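Local coordinates for protein exoribonuclease II, mitochondrial (Candida glabrata, PDB 6F3H) that degrades mitochondrial RNA from its 3' end as the exoribonuclease component of the mtEXO degradosome, in which it is tightly coupled to a helicase, at residues N352-N357 against Q746-T751; H757-G762 against E815-L820. The protein carries 1 engineered substitution. All blocks are in the same frame, centred on the assembly; numbering follows the deposited sequence.

Interaction 1: N352-N357 against Q746-T751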
loop_
_atom_site.group_PDB
_atom_site.type_symbol
_atom_site.label_atom_id
_atom_site.label_comp_id
_atom_site.label_asym_id
_atom_site.label_seq_id
_atom_site.Cartn_x
_atom_site.Cartn_y
_atom_site.Cartn_z
ATOM N N ASN A 352 10.454 17.360 -5.723
ATOM C CA ASN A 352 9.490 16.622 -4.952
ATOM C C ASN A 352 10.224 16.202 -3.698
ATOM O O ASN A 352 11.148 15.388 -3.745
ATOM C CB ASN A 352 8.944 15.430 -5.703
ATOM C CG ASN A 352 7.771 14.855 -5.002
ATOM O OD1 ASN A 352 7.367 15.372 -3.962
ATOM N ND2 ASN A 352 7.219 13.779 -5.530
ATOM N N PHE A 353 9.792 16.741 -2.584
ATOM C CA PHE A 353 10.455 16.485 -1.324
ATOM C C PHE A 353 9.930 15.250 -0.627
ATOM O O PHE A 353 10.609 14.725 0.255
ATOM C CB PHE A 353 10.262 17.672 -0.395
ATOM C CG PHE A 353 10.938 18.911 -0.851
ATOM C CD1 PHE A 353 12.308 19.037 -0.759
ATOM C CD2 PHE A 353 10.202 19.952 -1.372
ATOM C CE1 PHE A 353 12.933 20.169 -1.174
ATOM C CE2 PHE A 353 10.823 21.090 -1.787
ATOM C CZ PHE A 353 12.196 21.197 -1.684
ATOM N N ILE A 354 8.725 14.810 -0.976
ATOM C CA ILE A 354 8.191 13.545 -0.503
ATOM C C ILE A 354 9.217 12.454 -0.703
ATOM O O ILE A 354 9.278 11.478 0.056
ATOM C CB ILE A 354 6.892 13.248 -1.265
ATOM C CG1 ILE A 354 5.962 14.457 -1.167
ATOM C CG2 ILE A 354 6.229 12.001 -0.741
ATOM C CD1 ILE A 354 4.752 14.354 -2.050
ATOM N N LEU A 355 10.055 12.608 -1.715
ATOM C CA LEU A 355 11.068 11.611 -1.982
ATOM C C LEU A 355 12.069 11.509 -0.852
ATOM O O LEU A 355 12.778 10.510 -0.752
ATOM C CB LEU A 355 11.772 11.964 -3.285
ATOM C CG LEU A 355 10.688 12.271 -4.320
ATOM C CD1 LEU A 355 11.281 12.693 -5.643
ATOM C CD2 LEU A 355 9.791 11.050 -4.489
ATOM N N GLY A 356 12.143 12.510 -0.002
ATOM C CA GLY A 356 12.978 12.434 1.170
ATOM C C GLY A 356 12.415 11.628 2.315
ATOM O O GLY A 356 13.079 11.490 3.345
ATOM N N ASN A 357 11.199 11.109 2.190
ATOM C CA ASN A 357 10.551 10.520 3.344
ATOM C C ASN A 357 11.234 9.207 3.726
ATOM O O ASN A 357 11.546 8.372 2.867
ATOM C CB ASN A 357 9.074 10.335 3.039
ATOM C CG ASN A 357 8.321 9.885 4.229
ATOM O OD1 ASN A 357 8.613 8.822 4.761
ATOM N ND2 ASN A 357 7.360 10.686 4.690
ATOM N N GLN A 746 2.155 6.543 -2.977
ATOM C CA GLN A 746 1.664 6.722 -4.334
ATOM C C GLN A 746 0.640 7.852 -4.357
ATOM O O GLN A 746 0.822 8.848 -5.067
ATOM C CB GLN A 746 1.099 5.408 -4.886
ATOM C CG GLN A 746 2.214 4.379 -5.230
ATOM C CD GLN A 746 1.719 3.028 -5.785
ATOM O OE1 GLN A 746 0.568 2.632 -5.576
ATOM N NE2 GLN A 746 2.611 2.310 -6.477
ATOM N N ARG A 747 -0.377 7.775 -3.490
ATOM C CA ARG A 747 -1.372 8.843 -3.430
ATOM C C ARG A 747 -0.725 10.171 -3.103
ATOM O O ARG A 747 -1.070 11.199 -3.689
ATOM C CB ARG A 747 -2.450 8.531 -2.383
ATOM N N HIS A 748 0.251 10.176 -2.214
ATOM C CA HIS A 748 0.748 11.467 -1.781
ATOM C C HIS A 748 1.487 12.180 -2.903
ATOM O O HIS A 748 1.244 13.363 -3.156
ATOM C CB HIS A 748 1.603 11.329 -0.536
ATOM C CG HIS A 748 1.632 12.584 0.261
ATOM N ND1 HIS A 748 0.478 13.238 0.638
ATOM C CD2 HIS A 748 2.660 13.326 0.736
ATOM C CE1 HIS A 748 0.794 14.331 1.309
ATOM N NE2 HIS A 748 2.111 14.406 1.388
ATOM N N SER A 749 2.378 11.474 -3.599
ATOM C CA SER A 749 3.127 12.087 -4.695
ATOM C C SER A 749 2.237 12.518 -5.851
ATOM O O SER A 749 2.394 13.614 -6.401
ATOM C CB SER A 749 4.153 11.112 -5.234
ATOM O OG SER A 749 4.898 11.781 -6.225
ATOM N N SER A 750 1.327 11.654 -6.264
ATOM C CA SER A 750 0.477 12.006 -7.384
ATOM C C SER A 750 -0.397 13.190 -7.041
ATOM O O SER A 750 -0.582 14.096 -7.856
ATOM C CB SER A 750 -0.349 10.799 -7.775
ATOM O OG SER A 750 0.491 9.745 -8.225
ATOM N N THR A 751 -0.942 13.203 -5.833
ATOM C CA THR A 751 -1.604 14.399 -5.320
ATOM C C THR A 751 -0.712 15.622 -5.427
ATOM O O THR A 751 -1.151 16.685 -5.874
ATOM C CB THR A 751 -2.018 14.183 -3.895
ATOM O OG1 THR A 751 -2.841 13.020 -3.845
ATOM C CG2 THR A 751 -2.801 15.329 -3.460
#

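Interaction 2: H757-G762 against E815-L820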
loop_
_atom_site.group_PDB
_atom_site.type_symbol
_atom_site.label_atom_id
_atom_site.label_comp_id
_atom_site.label_asym_id
_atom_site.label_seq_id
_atom_site.Cartn_x
_atom_site.Cartn_y
_atom_site.Cartn_z
ATOM N N HIS A 757 0.003 21.177 -10.625
ATOM C CA HIS A 757 -0.519 21.558 -11.926
ATOM C C HIS A 757 -1.680 22.529 -11.788
ATOM O O HIS A 757 -1.736 23.549 -12.481
ATOM C CB HIS A 757 -0.963 20.311 -12.671
ATOM C CG HIS A 757 -1.952 20.594 -13.745
ATOM N ND1 HIS A 757 -1.597 21.202 -14.928
ATOM C CD2 HIS A 757 -3.282 20.357 -13.821
ATOM C CE1 HIS A 757 -2.668 21.325 -15.689
ATOM N NE2 HIS A 757 -3.702 20.818 -15.043
ATOM N N LEU A 758 -2.613 22.229 -10.884
ATOM C CA LEU A 758 -3.740 23.125 -10.664
ATOM C C LEU A 758 -3.250 24.498 -10.263
ATOM O O LEU A 758 -3.911 25.506 -10.546
ATOM C CB LEU A 758 -4.657 22.571 -9.583
ATOM C CG LEU A 758 -5.312 21.248 -9.954
ATOM C CD1 LEU A 758 -6.464 20.989 -9.017
ATOM C CD2 LEU A 758 -5.758 21.228 -11.403
ATOM N N GLU A 759 -2.084 24.551 -9.618
ATOM C CA GLU A 759 -1.449 25.823 -9.310
ATOM C C GLU A 759 -0.941 26.493 -10.581
ATOM O O GLU A 759 -1.258 27.657 -10.856
ATOM C CB GLU A 759 -0.280 25.590 -8.357
ATOM C CG GLU A 759 -0.613 25.522 -6.884
ATOM C CD GLU A 759 0.645 25.597 -6.020
ATOM O OE1 GLU A 759 1.736 25.342 -6.577
ATOM O OE2 GLU A 759 0.552 25.916 -4.802
ATOM N N GLN A 760 -0.181 25.758 -11.391
ATOM C CA GLN A 760 0.351 26.351 -12.607
ATOM C C GLN A 760 -0.765 26.768 -13.560
ATOM O O GLN A 760 -0.624 27.765 -14.276
ATOM C CB GLN A 760 1.322 25.378 -13.276
ATOM N N SER A 761 -1.890 26.048 -13.565
ATOM C CA SER A 761 -2.949 26.331 -14.528
ATOM C C SER A 761 -3.846 27.494 -14.128
ATOM O O SER A 761 -4.599 27.989 -14.975
ATOM C CB SER A 761 -3.827 25.094 -14.728
ATOM O OG SER A 761 -4.768 24.996 -13.669
ATOM N N GLY A 762 -3.794 27.936 -12.876
ATOM C CA GLY A 762 -4.614 29.050 -12.431
ATOM C C GLY A 762 -6.106 28.769 -12.427
ATOM O O GLY A 762 -6.827 29.164 -13.352
ATOM N N GLU A 815 -9.965 28.474 -2.530
ATOM C CA GLU A 815 -9.358 29.304 -1.500
ATOM C C GLU A 815 -7.840 29.140 -1.497
ATOM O O GLU A 815 -7.108 30.054 -1.884
ATOM C CB GLU A 815 -9.946 28.959 -0.126
ATOM N N SER A 816 -7.365 27.945 -1.156
ATOM C CA SER A 816 -5.954 27.704 -0.899
ATOM C C SER A 816 -5.538 26.364 -1.485
ATOM O O SER A 816 -6.350 25.460 -1.662
ATOM C CB SER A 816 -5.638 27.729 0.600
ATOM O OG SER A 816 -5.873 26.457 1.180
ATOM N N ILE A 817 -4.248 26.248 -1.777
ATOM C CA ILE A 817 -3.665 25.026 -2.302
ATOM C C ILE A 817 -2.320 24.779 -1.650
ATOM O O ILE A 817 -1.397 25.582 -1.819
ATOM C CB ILE A 817 -3.453 25.107 -3.807
ATOM C CG1 ILE A 817 -4.773 25.307 -4.526
ATOM C CG2 ILE A 817 -2.712 23.877 -4.266
ATOM C CD1 ILE A 817 -4.574 25.486 -6.014
ATOM N N HIS A 818 -2.177 23.650 -0.964
ATOM C CA HIS A 818 -0.878 23.274 -0.410
ATOM C C HIS A 818 -0.490 21.886 -0.868
ATOM O O HIS A 818 -0.835 20.884 -0.215
ATOM C CB HIS A 818 -0.870 23.363 1.100
ATOM C CG HIS A 818 -1.231 24.711 1.604
ATOM N ND1 HIS A 818 -2.492 25.019 2.061
ATOM C CD2 HIS A 818 -0.490 25.835 1.736
ATOM C CE1 HIS A 818 -2.516 26.282 2.447
ATOM N NE2 HIS A 818 -1.311 26.796 2.268
ATOM N N PRO A 819 0.300 21.811 -1.938
ATOM C CA PRO A 819 0.586 20.516 -2.573
ATOM C C PRO A 819 1.347 19.541 -1.692
ATOM O O PRO A 819 0.926 18.387 -1.554
ATOM C CB PRO A 819 1.392 20.927 -3.809
ATOM C CG PRO A 819 1.078 22.382 -4.002
ATOM C CD PRO A 819 0.929 22.933 -2.646
ATOM N N LEU A 820 2.472 19.957 -1.106
ATOM C CA LEU A 820 3.237 19.040 -0.267
ATOM C C LEU A 820 2.423 18.538 0.911
ATOM O O LEU A 820 2.781 17.520 1.515
ATOM C CB LEU A 820 4.489 19.722 0.247
ATOM C CG LEU A 820 5.662 19.390 -0.641
ATOM C CD1 LEU A 820 6.864 20.152 -0.180
ATOM C CD2 LEU A 820 5.902 17.905 -0.599
#

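Interaction 1: N352-N357 against Q746-T751
The first torsions of Asn352 (-169°) and Ser749 (-176°) both set the polar group trans to the main-chain nitrogen, and amide and hydroxyl meet between a loop and the long helix 725-761 of this RNB-family exoribonuclease. Asn352 ND2 lies 3.1 Å from Ser749 OG, and both groups are held by the same carboxylate: Asp465 accepts from Asn352 ND2 through OD2 and is bonded to Ser749 OG through OD1. One acidic side chain thus ties the loop to the helix in a buried setting.

Beside this polar cluster, Ile354 supplies the apolar half. Its extended CG1-CD1 arm reaches the helix, and CD1 stops 3.6 Å from His748 CD2, approaching the imidazole at a slant, and 3.8 Å from Ser749 CA. His748 CD2 also meets the base of the arm, 4.0 Å from Ile354 CG1, while NE2 has two weak polar partners outside the contact, Arg334 NH2 and Leu820 O, which it could bond only in different protonation states. On the loop side the other end of the amide closes an Asx turn through a weak bond, Ile354 N donating to Asn352 OD1 over 3.3 Å with an N-H...O angle of 139°.

Interaction 2: H757-G762 against E815-L820
Glu759, Ile817 and Pro819 bury the most surface where the last turns of helix 725-761 meet strand 808-818 of the C-terminal five-stranded sheet, which is probably the S1-type OB fold that follows the RNB domain in this family. Glu759 makes the contact with its CG methylene and, further out, its carboxylate. Its chain runs extended beyond CG and passes alongside Ile817, the two side chains running antiparallel to one another. The closest meeting of the pair's side chains is Glu759 CG with Ile817 CG2 at 3.7 Å, and Ile817 CD1 also lies 4.1 Å from Glu759 CG. Ile817 is set for this by a first torsion of -61°, which puts CG2 trans to the main-chain nitrogen. Leu755, one helical turn before Glu759, and Leu824 of the neighbouring strand 823-827 give the same isoleucine further apolar cover.

Pro819, two residues after Ile817, meets the far end of the glutamate, whose chain it crosses at roughly a right angle. Its CG is 3.8 Å from Glu759 CD, so the ring methylene faces the carboxylate group rather than the methylenes. Tyr752 and Leu755 of the same helix and Ser335 of helix 334-343 also touch the proline, which is buried, whereas Glu759 is exposed to solvent and its carboxylate takes no hydrogen bond from the strand segment. Van der Waals packing thus joins the carbons here and brings Glu759 OE2 3.7 Å from Pro819 CD; the same OE2 lies 3.6 Å from Ile817 O, a meeting of two acceptors that is probably mildly unfavourable.

Overall arrangement
Helix 725-761 runs through both contacts, meeting the loop that precedes helix 369-378 in interaction 1 and, about three turns further on, strand 808-818 in interaction 2. Their centres are about 15 Å apart, and along the chain the first closes before the second opens. Leu820 joins them: its CD2 packs 3.5 Å from Ile354 CG1 and its CD1 3.6 Å from Phe353 CD2. Lying two residues past His818, it brings the chain of the C-terminal sheet against the loop, so that loop, helix and sheet pack as one unit. Nearest atoms place interaction 1 about 5 Å from the bound nucleic acid and interaction 2 about 16 Å away, both apart from the magnesium site.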